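Local atomic coordinates of 2-oxo-1,2-dihydroquinoline 8-monooxygenase, oxygenase component (PDB entry 1Z02), a protein that catalyses, as the oxygenase component of a Rieske non-haem iron system, the monooxygenation of 2-oxo-1,2-dihydroquinoline at its C8 position. Residues L242-I250 with A389-W397; L287-S295 with M303-H311. All coordinates share one frame; numbering follows the deposited sequence.

Contact 1: L242-I250 with A389-W397; sequences LLPTSDDCI and ATDISPITW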
ATOM      1  N   LEU A 242       8.471  27.949 -27.322  1.00 25.40           N
ATOM      2  CA  LEU A 242       8.476  29.396 -27.130  1.00 26.44           C
ATOM      3  C   LEU A 242       9.672  29.762 -26.264  1.00 28.48           C
ATOM      4  O   LEU A 242       9.885  29.163 -25.208  1.00 28.47           O
ATOM      5  CB  LEU A 242       7.199  29.861 -26.423  1.00 27.05           C
ATOM      6  CG  LEU A 242       5.937  30.133 -27.249  1.00 28.07           C
ATOM      7  CD1 LEU A 242       4.813  30.574 -26.315  1.00 27.01           C
ATOM      8  CD2 LEU A 242       6.219  31.220 -28.280  1.00 27.56           C
ATOM      9  N   LEU A 243      10.441  30.755 -26.700  1.00 29.82           N
ATOM     10  CA  LEU A 243      11.623  31.179 -25.956  1.00 31.20           C
ATOM     11  C   LEU A 243      11.583  32.609 -25.468  1.00 31.82           C
ATOM     12  O   LEU A 243      11.097  33.502 -26.157  1.00 32.54           O
ATOM     13  CB  LEU A 243      12.881  31.078 -26.803  1.00 29.63           C
ATOM     14  CG  LEU A 243      13.282  29.873 -27.608  1.00 30.29           C
ATOM     15  CD1 LEU A 243      14.441  30.311 -28.483  1.00 27.88           C
ATOM     16  CD2 LEU A 243      13.664  28.725 -26.712  1.00 32.93           C
ATOM     17  N   PRO A 244      12.117  32.848 -24.264  1.00 32.61           N
ATOM     18  CA  PRO A 244      12.137  34.204 -23.722  1.00 33.96           C
ATOM     19  C   PRO A 244      13.293  34.942 -24.404  1.00 35.56           C
ATOM     20  O   PRO A 244      14.422  34.439 -24.454  1.00 36.19           O
ATOM     21  CB  PRO A 244      12.378  33.976 -22.235  1.00 33.44           C
ATOM     22  CG  PRO A 244      13.225  32.744 -22.215  1.00 31.31           C
ATOM     23  CD  PRO A 244      12.563  31.868 -23.256  1.00 31.87           C
ATOM     24  N   THR A 245      13.009  36.122 -24.941  1.00 37.14           N
ATOM     25  CA  THR A 245      14.025  36.903 -25.636  1.00 38.64           C
ATOM     26  C   THR A 245      14.665  37.945 -24.741  1.00 40.38           C
ATOM     27  O   THR A 245      15.758  38.439 -25.021  1.00 39.65           O
ATOM     28  CB  THR A 245      13.421  37.607 -26.862  1.00 37.20           C
ATOM     29  OG1 THR A 245      12.397  38.520 -26.446  1.00 37.81           O
ATOM     30  CG2 THR A 245      12.828  36.582 -27.810  1.00 37.39           C
ATOM     31  N   SER A 246      13.971  38.286 -23.664  1.00 43.02           N
ATOM     32  CA  SER A 246      14.478  39.274 -22.732  1.00 46.17           C
ATOM     33  C   SER A 246      14.296  38.832 -21.297  1.00 47.65           C
ATOM     34  O   SER A 246      13.620  37.846 -21.007  1.00 48.52           O
ATOM     35  CB  SER A 246      13.791  40.625 -22.939  1.00 46.52           C
ATOM     36  OG  SER A 246      12.403  40.548 -22.668  1.00 50.84           O
ATOM     37  N   ASP A 247      14.901  39.597 -20.405  1.00 49.19           N
ATOM     38  CA  ASP A 247      14.871  39.324 -18.987  1.00 50.42           C
ATOM     39  C   ASP A 247      13.511  39.576 -18.375  1.00 49.09           C
ATOM     40  O   ASP A 247      13.107  38.887 -17.444  1.00 50.39           O
ATOM     41  CB  ASP A 247      15.903  40.205 -18.301  1.00 55.20           C
ATOM     42  CG  ASP A 247      16.745  39.448 -17.344  1.00 57.54           C
ATOM     43  OD1 ASP A 247      17.659  40.039 -16.738  1.00 60.19           O
ATOM     44  OD2 ASP A 247      16.490  38.246 -17.201  1.00 59.50           O
ATOM     45  N   ASP A 248      12.818  40.583 -18.891  1.00 46.58           N
ATOM     46  CA  ASP A 248      11.503  40.954 -18.390  1.00 44.26           C
ATOM     47  C   ASP A 248      10.374  40.295 -19.182  1.00 41.07           C
ATOM     48  O   ASP A 248       9.312  40.885 -19.363  1.00 42.17           O
ATOM     49  CB  ASP A 248      11.345  42.473 -18.446  1.00 48.34           C
ATOM     50  CG  ASP A 248      11.500  43.025 -19.852  1.00 49.67           C
ATOM     51  OD1 ASP A 248      11.254  44.235 -20.031  1.00 52.75           O
ATOM     52  OD2 ASP A 248      11.864  42.260 -20.773  1.00 52.83           O
ATOM     53  N   CYS A 249      10.604  39.078 -19.659  1.00 36.02           N
ATOM     54  CA  CYS A 249       9.587  38.355 -20.415  1.00 32.02           C
ATOM     55  C   CYS A 249       8.395  38.049 -19.515  1.00 29.51           C
ATOM     56  O   CYS A 249       7.307  37.734 -19.993  1.00 28.08           O
ATOM     57  CB  CYS A 249      10.161  37.048 -20.954  1.00 32.02           C
ATOM     58  SG  CYS A 249      10.757  35.966 -19.643  1.00 30.96           S
ATOM     59  N   ILE A 250       8.614  38.139 -18.205  1.00 26.21           N
ATOM     60  CA  ILE A 250       7.565  37.881 -17.222  1.00 23.05           C
ATOM     61  C   ILE A 250       7.480  39.049 -16.245  1.00 22.39           C
ATOM     62  O   ILE A 250       8.498  39.566 -15.798  1.00 22.05           O
ATOM     63  CB  ILE A 250       7.856  36.581 -16.418  1.00 22.07           C
ATOM     64  CG1 ILE A 250       7.901  35.376 -17.364  1.00 19.83           C
ATOM     65  CG2 ILE A 250       6.802  36.386 -15.331  1.00 21.62           C
ATOM     66  CD1 ILE A 250       8.265  34.077 -16.684  1.00 21.46           C
ATOM     67  N   ALA A 389      16.989  27.481 -19.855  1.00 12.69           N
ATOM     68  CA  ALA A 389      16.536  28.846 -20.128  1.00 13.38           C
ATOM     69  C   ALA A 389      15.029  29.044 -20.092  1.00 13.71           C
ATOM     70  O   ALA A 389      14.545  30.025 -19.524  1.00 15.36           O
ATOM     71  CB  ALA A 389      17.085  29.316 -21.478  1.00 14.67           C
ATOM     72  N   THR A 390      14.283  28.128 -20.702  1.00 12.83           N
ATOM     73  CA  THR A 390      12.825  28.246 -20.728  1.00 14.13           C
ATOM     74  C   THR A 390      12.194  28.063 -19.349  1.00 13.47           C
ATOM     75  O   THR A 390      11.030  28.408 -19.132  1.00 13.80           O
ATOM     76  CB  THR A 390      12.200  27.218 -21.685  1.00 13.65           C
ATOM     77  OG1 THR A 390      12.689  25.914 -21.364  1.00 16.99           O
ATOM     78  CG2 THR A 390      12.548  27.541 -23.121  1.00 16.97           C
ATOM     79  N   ASP A 391      12.962  27.518 -18.416  1.00 13.42           N
ATOM     80  CA  ASP A 391      12.457  27.290 -17.072  1.00 13.34           C
ATOM     81  C   ASP A 391      12.462  28.547 -16.226  1.00 14.00           C
ATOM     82  O   ASP A 391      12.278  28.495 -15.015  1.00 14.01           O
ATOM     83  CB  ASP A 391      13.254  26.171 -16.406  1.00 10.99           C
ATOM     84  CG  ASP A 391      12.935  24.816 -17.004  1.00 11.10           C
ATOM     85  OD1 ASP A 391      13.865  24.022 -17.264  1.00 11.57           O
ATOM     86  OD2 ASP A 391      11.732  24.548 -17.212  1.00 11.11           O
ATOM     87  N   ILE A 392      12.663  29.691 -16.864  1.00 15.30           N
ATOM     88  CA  ILE A 392      12.636  30.935 -16.126  1.00 16.02           C
ATOM     89  C   ILE A 392      11.209  31.153 -15.627  1.00 16.58           C
ATOM     90  O   ILE A 392      10.978  31.890 -14.659  1.00 15.51           O
ATOM     91  CB  ILE A 392      13.041  32.134 -16.999  1.00 16.82           C
ATOM     92  CG1 ILE A 392      12.896  33.411 -16.181  1.00 17.44           C
ATOM     93  CG2 ILE A 392      12.163  32.207 -18.236  1.00 15.66           C
ATOM     94  CD1 ILE A 392      13.994  34.366 -16.353  1.00 20.70           C
ATOM     95  N   SER A 393      10.254  30.518 -16.299  1.00 17.06           N
ATOM     96  CA  SER A 393       8.852  30.632 -15.919  1.00 17.61           C
ATOM     97  C   SER A 393       8.607  29.961 -14.577  1.00 15.55           C
ATOM     98  O   SER A 393       8.268  30.627 -13.598  1.00 15.96           O
ATOM     99  CB  SER A 393       7.945  29.977 -16.966  1.00 21.18           C
ATOM    100  OG  SER A 393       7.992  30.668 -18.192  1.00 26.98           O
ATOM    101  N   PRO A 394       8.775  28.629 -14.511  1.00 13.90           N
ATOM    102  CA  PRO A 394       8.537  27.974 -13.225  1.00 13.19           C
ATOM    103  C   PRO A 394       9.416  28.497 -12.090  1.00 12.37           C
ATOM    104  O   PRO A 394       8.952  28.613 -10.955  1.00 11.53           O
ATOM    105  CB  PRO A 394       8.762  26.486 -13.536  1.00 12.06           C
ATOM    106  CG  PRO A 394       9.719  26.506 -14.698  1.00 12.53           C
ATOM    107  CD  PRO A 394       9.223  27.658 -15.532  1.00 13.47           C
ATOM    108  N   ILE A 395      10.673  28.819 -12.384  1.00 12.85           N
ATOM    109  CA  ILE A 395      11.574  29.328 -11.351  1.00 12.02           C
ATOM    110  C   ILE A 395      11.033  30.638 -10.781  1.00 12.42           C
ATOM    111  O   ILE A 395      10.998  30.831  -9.563  1.00 11.35           O
ATOM    112  CB  ILE A 395      13.001  29.534 -11.909  1.00 14.82           C
ATOM    113  CG1 ILE A 395      13.610  28.172 -12.275  1.00 14.12           C
ATOM    114  CG2 ILE A 395      13.869  30.268 -10.888  1.00 11.89           C
ATOM    115  CD1 ILE A 395      14.974  28.249 -12.920  1.00 15.68           C
ATOM    116  N   THR A 396      10.587  31.530 -11.659  1.00 12.32           N
ATOM    117  CA  THR A 396      10.046  32.804 -11.218  1.00 14.15           C
ATOM    118  C   THR A 396       8.824  32.573 -10.339  1.00 13.62           C
ATOM    119  O   THR A 396       8.599  33.305  -9.371  1.00 13.79           O
ATOM    120  CB  THR A 396       9.644  33.681 -12.411  1.00 14.64           C
ATOM    121  OG1 THR A 396      10.795  33.930 -13.219  1.00 14.36           O
ATOM    122  CG2 THR A 396       9.070  35.012 -11.931  1.00 16.06           C
ATOM    123  N   TRP A 397       8.031  31.559 -10.681  1.00 11.72           N
ATOM    124  CA  TRP A 397       6.841  31.246  -9.899  1.00 11.30           C
ATOM    125  C   TRP A 397       7.234  30.690  -8.535  1.00 10.29           C
ATOM    126  O   TRP A 397       6.662  31.077  -7.516  1.00 12.13           O
ATOM    127  CB  TRP A 397       5.949  30.260 -10.671  1.00 10.83           C
ATOM    128  CG  TRP A 397       5.151  29.308  -9.809  1.00  8.28           C
ATOM    129  CD1 TRP A 397       5.362  27.966  -9.660  1.00  9.47           C
ATOM    130  CD2 TRP A 397       4.037  29.633  -8.970  1.00  8.72           C
ATOM    131  NE1 TRP A 397       4.449  27.435  -8.778  1.00  7.69           N
ATOM    132  CE2 TRP A 397       3.625  28.436  -8.338  1.00  6.87           C
ATOM    133  CE3 TRP A 397       3.346  30.821  -8.689  1.00  6.14           C
ATOM    134  CZ2 TRP A 397       2.557  28.393  -7.438  1.00  5.95           C
ATOM    135  CZ3 TRP A 397       2.283  30.778  -7.793  1.00  6.83           C
ATOM    136  CH2 TRP A 397       1.900  29.567  -7.179  1.00  4.69           C
TER

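Contact 2: L287-S295 with M303-H311; sequences LKGRHYRTS and MVENWPEEH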
ATOM      1  N   LEU A 287       2.834  28.763 -39.705  1.00 57.74           N
ATOM      2  CA  LEU A 287       2.435  28.952 -38.325  1.00 55.85           C
ATOM      3  C   LEU A 287       0.915  29.195 -38.112  1.00 53.15           C
ATOM      4  O   LEU A 287       0.391  30.254 -38.473  1.00 53.25           O
ATOM      5  CB  LEU A 287       3.313  30.101 -37.799  1.00 59.65           C
ATOM      6  CG  LEU A 287       4.286  29.462 -36.808  1.00 59.67           C
ATOM      7  CD1 LEU A 287       5.112  30.413 -36.099  1.00 61.75           C
ATOM      8  CD2 LEU A 287       3.518  28.921 -35.898  1.00 61.54           C
ATOM      9  N   LYS A 288       0.166  28.220 -37.599  1.00 48.53           N
ATOM     10  CA  LYS A 288      -1.256  28.511 -37.399  1.00 44.90           C
ATOM     11  C   LYS A 288      -1.695  28.123 -35.991  1.00 43.30           C
ATOM     12  O   LYS A 288      -1.408  27.021 -35.531  1.00 42.17           O
ATOM     13  CB  LYS A 288      -2.120  27.807 -38.451  1.00 44.23           C
ATOM     14  CG  LYS A 288      -3.476  28.434 -38.608  1.00 42.88           C
ATOM     15  CD  LYS A 288      -4.302  27.673 -39.599  1.00 43.06           C
ATOM     16  CE  LYS A 288      -5.726  28.157 -39.523  1.00 43.01           C
ATOM     17  NZ  LYS A 288      -6.637  27.358 -40.375  1.00 43.58           N
ATOM     18  N   GLY A 289      -2.377  29.032 -35.299  1.00 41.64           N
ATOM     19  CA  GLY A 289      -2.810  28.737 -33.944  1.00 41.31           C
ATOM     20  C   GLY A 289      -3.803  29.732 -33.378  1.00 40.85           C
ATOM     21  O   GLY A 289      -4.581  30.338 -34.112  1.00 41.36           O
ATOM     22  N   ARG A 290      -3.773  29.899 -32.062  1.00 40.28           N
ATOM     23  CA  ARG A 290      -4.675  30.815 -31.378  1.00 40.58           C
ATOM     24  C   ARG A 290      -3.933  31.791 -30.477  1.00 37.98           C
ATOM     25  O   ARG A 290      -2.881  31.469 -29.921  1.00 40.16           O
ATOM     26  CB  ARG A 290      -5.646  30.040 -30.504  1.00 44.25           C
ATOM     27  CG  ARG A 290      -7.031  29.953 -31.030  1.00 51.04           C
ATOM     28  CD  ARG A 290      -7.981  29.609 -29.927  1.00 55.89           C
ATOM     29  NE  ARG A 290      -8.502  30.787 -29.261  1.00 59.63           N
ATOM     30  CZ  ARG A 290      -9.417  31.584 -29.796  1.00 60.08           C
ATOM     31  NH1 ARG A 290      -9.856  32.623 -29.152  1.00 61.38           N
ATOM     32  NH2 ARG A 290      -9.906  31.357 -30.990  1.00 59.92           N
ATOM     33  N   HIS A 291      -4.497  32.980 -30.313  1.00 34.42           N
ATOM     34  CA  HIS A 291      -3.892  33.966 -29.434  1.00 31.08           C
ATOM     35  C   HIS A 291      -4.424  33.690 -28.033  1.00 28.29           C
ATOM     36  O   HIS A 291      -5.636  33.553 -27.836  1.00 26.67           O
ATOM     37  CB  HIS A 291      -4.252  35.391 -29.860  1.00 33.63           C
ATOM     38  CG  HIS A 291      -3.644  35.806 -31.163  1.00 34.63           C
ATOM     39  ND1 HIS A 291      -2.342  35.506 -31.507  1.00 35.91           N
ATOM     40  CD2 HIS A 291      -4.152  36.509 -32.201  1.00 35.86           C
ATOM     41  CE1 HIS A 291      -2.077  36.005 -32.699  1.00 36.59           C
ATOM     42  NE2 HIS A 291      -3.160  36.621 -33.143  1.00 37.52           N
ATOM     43  N   TYR A 292      -3.510  33.610 -27.068  1.00 25.09           N
ATOM     44  CA  TYR A 292      -3.858  33.332 -25.678  1.00 22.38           C
ATOM     45  C   TYR A 292      -2.709  33.787 -24.784  1.00 20.90           C
ATOM     46  O   TYR A 292      -1.593  33.984 -25.254  1.00 19.33           O
ATOM     47  CB  TYR A 292      -4.076  31.827 -25.494  1.00 20.26           C
ATOM     48  CG  TYR A 292      -2.813  31.029 -25.732  1.00 18.48           C
ATOM     49  CD1 TYR A 292      -1.880  30.831 -24.710  1.00 17.91           C
ATOM     50  CD2 TYR A 292      -2.526  30.508 -26.992  1.00 16.20           C
ATOM     51  CE1 TYR A 292      -0.694  30.137 -24.946  1.00 17.50           C
ATOM     52  CE2 TYR A 292      -1.342  29.810 -27.233  1.00 17.14           C
ATOM     53  CZ  TYR A 292      -0.436  29.629 -26.209  1.00 16.80           C
ATOM     54  OH  TYR A 292       0.721  28.928 -26.438  1.00 16.76           O
ATOM     55  N   ARG A 293      -2.988  33.950 -23.497  1.00 18.44           N
ATOM     56  CA  ARG A 293      -1.965  34.373 -22.548  1.00 17.88           C
ATOM     57  C   ARG A 293      -2.169  33.681 -21.200  1.00 16.78           C
ATOM     58  O   ARG A 293      -3.289  33.576 -20.706  1.00 16.83           O
ATOM     59  CB  ARG A 293      -2.014  35.895 -22.381  1.00 16.77           C
ATOM     60  CG  ARG A 293      -0.886  36.470 -21.553  1.00 17.36           C
ATOM     61  CD  ARG A 293      -0.803  37.974 -21.731  1.00 16.55           C
ATOM     62  NE  ARG A 293      -1.986  38.664 -21.231  1.00 16.81           N
ATOM     63  CZ  ARG A 293      -2.167  39.979 -21.310  1.00 18.73           C
ATOM     64  NH1 ARG A 293      -3.272  40.533 -20.824  1.00 19.59           N
ATOM     65  NH2 ARG A 293      -1.245  40.743 -21.882  1.00 18.05           N
ATOM     66  N   THR A 294      -1.078  33.208 -20.610  1.00 17.94           N
ATOM     67  CA  THR A 294      -1.139  32.525 -19.326  1.00 16.81           C
ATOM     68  C   THR A 294      -0.455  33.290 -18.205  1.00 16.24           C
ATOM     69  O   THR A 294       0.559  33.961 -18.406  1.00 15.49           O
ATOM     70  CB  THR A 294      -0.480  31.131 -19.403  1.00 17.54           C
ATOM     71  OG1 THR A 294       0.828  31.252 -19.981  1.00 15.11           O
ATOM     72  CG2 THR A 294      -1.322  30.195 -20.236  1.00 18.44           C
ATOM     73  N   SER A 295      -1.027  33.171 -17.016  1.00 16.99           N
ATOM     74  CA  SER A 295      -0.487  33.808 -15.824  1.00 15.41           C
ATOM     75  C   SER A 295      -0.803  32.886 -14.650  1.00 14.75           C
ATOM     76  O   SER A 295      -1.690  32.035 -14.742  1.00 14.13           O
ATOM     77  CB  SER A 295      -1.131  35.184 -15.609  1.00 15.28           C
ATOM     78  OG  SER A 295      -2.547  35.105 -15.558  1.00 15.15           O
ATOM     79  N   MET A 303      -4.596  31.082 -15.331  1.00 13.95           N
ATOM     80  CA  MET A 303      -5.556  31.818 -16.140  1.00 14.23           C
ATOM     81  C   MET A 303      -5.059  31.776 -17.569  1.00 15.33           C
ATOM     82  O   MET A 303      -3.915  32.137 -17.839  1.00 15.17           O
ATOM     83  CB  MET A 303      -5.687  33.279 -15.708  1.00 16.07           C
ATOM     84  CG  MET A 303      -6.454  34.122 -16.737  1.00 16.57           C
ATOM     85  SD  MET A 303      -7.071  35.728 -16.163  1.00 17.99           S
ATOM     86  CE  MET A 303      -5.538  36.655 -16.002  1.00 18.99           C
ATOM     87  N   VAL A 304      -5.916  31.320 -18.475  1.00 14.22           N
ATOM     88  CA  VAL A 304      -5.571  31.254 -19.885  1.00 13.08           C
ATOM     89  C   VAL A 304      -6.559  32.147 -20.629  1.00 14.40           C
ATOM     90  O   VAL A 304      -7.649  31.703 -20.998  1.00 13.42           O
ATOM     91  CB  VAL A 304      -5.693  29.825 -20.442  1.00 14.92           C
ATOM     92  CG1 VAL A 304      -4.984  29.741 -21.779  1.00 12.22           C
ATOM     93  CG2 VAL A 304      -5.107  28.819 -19.465  1.00 11.36           C
ATOM     94  N   GLU A 305      -6.174  33.406 -20.832  1.00 15.01           N
ATOM     95  CA  GLU A 305      -7.010  34.380 -21.527  1.00 15.53           C
ATOM     96  C   GLU A 305      -7.248  33.973 -22.974  1.00 14.48           C
ATOM     97  O   GLU A 305      -6.376  33.390 -23.614  1.00 14.37           O
ATOM     98  CB  GLU A 305      -6.343  35.764 -21.505  1.00 16.79           C
ATOM     99  CG  GLU A 305      -6.017  36.259 -20.117  1.00 17.15           C
ATOM    100  CD  GLU A 305      -5.163  37.506 -20.120  1.00 19.67           C
ATOM    101  OE1 GLU A 305      -4.125  37.514 -19.418  1.00 19.25           O
ATOM    102  OE2 GLU A 305      -5.534  38.475 -20.817  1.00 19.46           O
ATOM    103  N   ASN A 306      -8.438  34.283 -23.476  1.00 15.65           N
ATOM    104  CA  ASN A 306      -8.807  33.993 -24.856  1.00 17.41           C
ATOM    105  C   ASN A 306      -8.718  32.515 -25.235  1.00 18.32           C
ATOM    106  O   ASN A 306      -8.254  32.159 -26.325  1.00 18.06           O
ATOM    107  CB  ASN A 306      -7.945  34.825 -25.805  1.00 14.91           C
ATOM    108  CG  ASN A 306      -8.695  35.235 -27.047  1.00 16.20           C
ATOM    109  OD1 ASN A 306      -9.787  35.806 -26.965  1.00 13.79           O
ATOM    110  ND2 ASN A 306      -8.118  34.955 -28.207  1.00 13.77           N
ATOM    111  N   TRP A 307      -9.181  31.656 -24.331  1.00 18.78           N
ATOM    112  CA  TRP A 307      -9.171  30.215 -24.563  1.00 17.50           C
ATOM    113  C   TRP A 307     -10.454  29.586 -24.016  1.00 18.11           C
ATOM    114  O   TRP A 307     -10.880  29.889 -22.898  1.00 16.34           O
ATOM    115  CB  TRP A 307      -7.944  29.592 -23.897  1.00 17.93           C
ATOM    116  CG  TRP A 307      -7.766  28.131 -24.168  1.00 17.47           C
ATOM    117  CD1 TRP A 307      -8.326  27.094 -23.479  1.00 18.30           C
ATOM    118  CD2 TRP A 307      -6.987  27.542 -25.216  1.00 16.84           C
ATOM    119  NE1 TRP A 307      -7.945  25.896 -24.030  1.00 17.68           N
ATOM    120  CE2 TRP A 307      -7.121  26.141 -25.100  1.00 17.61           C
ATOM    121  CE3 TRP A 307      -6.189  28.062 -26.245  1.00 18.00           C
ATOM    122  CZ2 TRP A 307      -6.487  25.251 -25.972  1.00 18.71           C
ATOM    123  CZ3 TRP A 307      -5.556  27.174 -27.117  1.00 18.70           C
ATOM    124  CH2 TRP A 307      -5.710  25.784 -26.971  1.00 19.67           C
ATOM    125  N   PRO A 308     -11.091  28.701 -24.801  1.00 18.35           N
ATOM    126  CA  PRO A 308     -10.676  28.275 -26.147  1.00 18.93           C
ATOM    127  C   PRO A 308     -11.078  29.236 -27.271  1.00 19.38           C
ATOM    128  O   PRO A 308     -10.646  29.089 -28.416  1.00 16.51           O
ATOM    129  CB  PRO A 308     -11.331  26.906 -26.286  1.00 18.05           C
ATOM    130  CG  PRO A 308     -12.565  27.050 -25.491  1.00 19.57           C
ATOM    131  CD  PRO A 308     -12.137  27.813 -24.270  1.00 17.26           C
ATOM    132  N   GLU A 309     -11.915  30.211 -26.932  1.00 19.96           N
ATOM    133  CA  GLU A 309     -12.374  31.214 -27.889  1.00 22.56           C
ATOM    134  C   GLU A 309     -12.519  32.579 -27.215  1.00 23.76           C
ATOM    135  O   GLU A 309     -12.488  32.686 -25.984  1.00 22.99           O
ATOM    136  CB  GLU A 309     -13.716  30.795 -28.492  1.00 22.48           C
ATOM    137  CG  GLU A 309     -13.628  29.594 -29.418  1.00 26.91           C
ATOM    138  CD  GLU A 309     -14.991  29.083 -29.848  1.00 27.05           C
ATOM    139  OE1 GLU A 309     -15.044  28.260 -30.787  1.00 30.67           O
ATOM    140  OE2 GLU A 309     -16.006  29.495 -29.247  1.00 29.26           O
ATOM    141  N   GLU A 310     -12.693  33.619 -28.026  1.00 24.18           N
ATOM    142  CA  GLU A 310     -12.826  34.969 -27.500  1.00 27.45           C
ATOM    143  C   GLU A 310     -13.961  35.070 -26.497  1.00 26.07           C
ATOM    144  O   GLU A 310     -14.994  34.412 -26.644  1.00 25.86           O
ATOM    145  CB  GLU A 310     -13.051  35.962 -28.640  1.00 34.23           C
ATOM    146  CG  GLU A 310     -12.074  35.826 -29.779  1.00 43.59           C
ATOM    147  CD  GLU A 310     -12.227  36.930 -30.798  1.00 50.46           C
ATOM    148  OE1 GLU A 310     -11.554  36.862 -31.844  1.00 56.40           O
ATOM    149  OE2 GLU A 310     -13.017  37.867 -30.556  1.00 56.34           O
ATOM    150  N   HIS A 311     -13.763  35.903 -25.481  1.00 24.36           N
ATOM    151  CA  HIS A 311     -14.754  36.105 -24.423  1.00 22.66           C
ATOM    152  C   HIS A 311     -14.884  34.913 -23.483  1.00 20.00           C
ATOM    153  O   HIS A 311     -15.683  34.931 -22.546  1.00 19.87           O
ATOM    154  CB  HIS A 311     -16.125  36.443 -25.014  1.00 25.99           C
ATOM    155  CG  HIS A 311     -16.128  37.685 -25.848  1.00 28.98           C
ATOM    156  ND1 HIS A 311     -15.963  37.664 -27.215  1.00 30.37           N
ATOM    157  CD2 HIS A 311     -16.244  38.990 -25.502  1.00 29.63           C
ATOM    158  CE1 HIS A 311     -15.979  38.903 -27.676  1.00 32.61           C
ATOM    159  NE2 HIS A 311     -16.148  39.725 -26.658  1.00 31.09           N
TER
HETATM  160  O   HOH W   1      -3.543  35.216 -18.204  1.00 10.84           O

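Contact 1: L242-I250 with A389-W397
Pro244 brings the one side-chain ring into this contact, a puckered ring that meets residues 389-392 mainly by its CG corner. There CG lies 4.0 Å from Ala389 O and 4.2 Å from Ile392 CG2, while CD is turned to the methyl of Thr390. The flat group here is the peptide of Leu242, whose oxygen has Thr390 CG2 at 3.8 Å. With Thr390 OG1 between the backbone N and the carbonyl carbon (chi1 52°), the methyl CG2 falls anti to the carbonyl carbon, and the same CG2 touches Leu243 CD2 at 3.9 Å. A beta-branched residue suits the spot, since one short branch reaches both the Leu242 carbonyl and the Leu243 side chain while the hydroxyl takes the other position. Further along, Ile392 CG2 also approaches Cys249 SG. Ile250, its chain extended to CD1 (chi2 176°), sets that methyl 3.6 Å from Ser393 CA, where the small serine side chain leaves the helix backbone approachable. Ile250 CD1 lies near Ile392 O as well, a carbonyl already given two donors within its helix, Thr396 N and OG1. The start of helix 392-404 thus packs against both strand 241-244 and the beginning of edge strand 250-253. Beside it, Asp391 hydrogen-bonds to His86 of the second subunit, a ligand of that subunit's Rieske cluster. No hydrogen bond crosses between the two segments, and the join therefore depends on shape and methyl contacts rather than on directional bonds.

Contact 2: L287-S295 with M303-H311
Arg290 aims its CB at residues 306-310, and the chain bends at chi3 (90°) to run over their backbone. CD passes Pro308 O at 3.1 Å and nears the Trp307 ring. NE and NH1 both donate to Asn306 O, NE at 3.3 Å, and this oxygen lies in the guanidinium plane. Glu309 CA sits over one face, 3.5 Å from CZ. A long, flat cation suits this place, where one carbonyl can take two N-H groups. With an alanine here, Asn306 O would probably lose both donors, and a gap would be likely beside Glu309 CA. Asn306 ND2 in turn donates to His291 O (2.9 Å), the bond nearly straight at 167°. On the strands, Arg293 grips Glu305 side-on in a salt bridge, NE to OE1 at 3.0 Å and NH1 to OE2; Arg293 also donates to Pro181 O. The Trp307 six-membered ring turns its edge to the face of Tyr292 in an offset edge-to-face pair, centroids 6.0 Å apart. Strands 293-297 and 301-305 form an antiparallel hairpin in the seven-stranded sheet, flanked by strands 261-264 and 313-320, while Pro308 and Glu309 rest on helix 339-359 and the side chain of Trp307 is about 9 Å from the bound iron.

Both contacts belong to the catalytic, Bet v 1-like part of the chain, and contact 2 is nested inside the loop that contact 1 closes; their centres lie about 19 Å apart. Contact 2 is largely buried and joins neighbouring strands inside the seven-stranded sheet, so its backbone bonds are supplemented by buried charges and aromatic rings. Contact 1 is a surface contact of small area, joining sequence-distant elements, and is made mainly of methyls and a proline ring against backbone and sulfur atoms. They share no element, but contact 1 reaches edge strand 250-253 of the sheet that contains the hairpin of contact 2. Gln264 of strand 261-264 links them further, touching Ile250 and hydrogen-bonding to Thr294. Another subunit meets contact 1 but not contact 2.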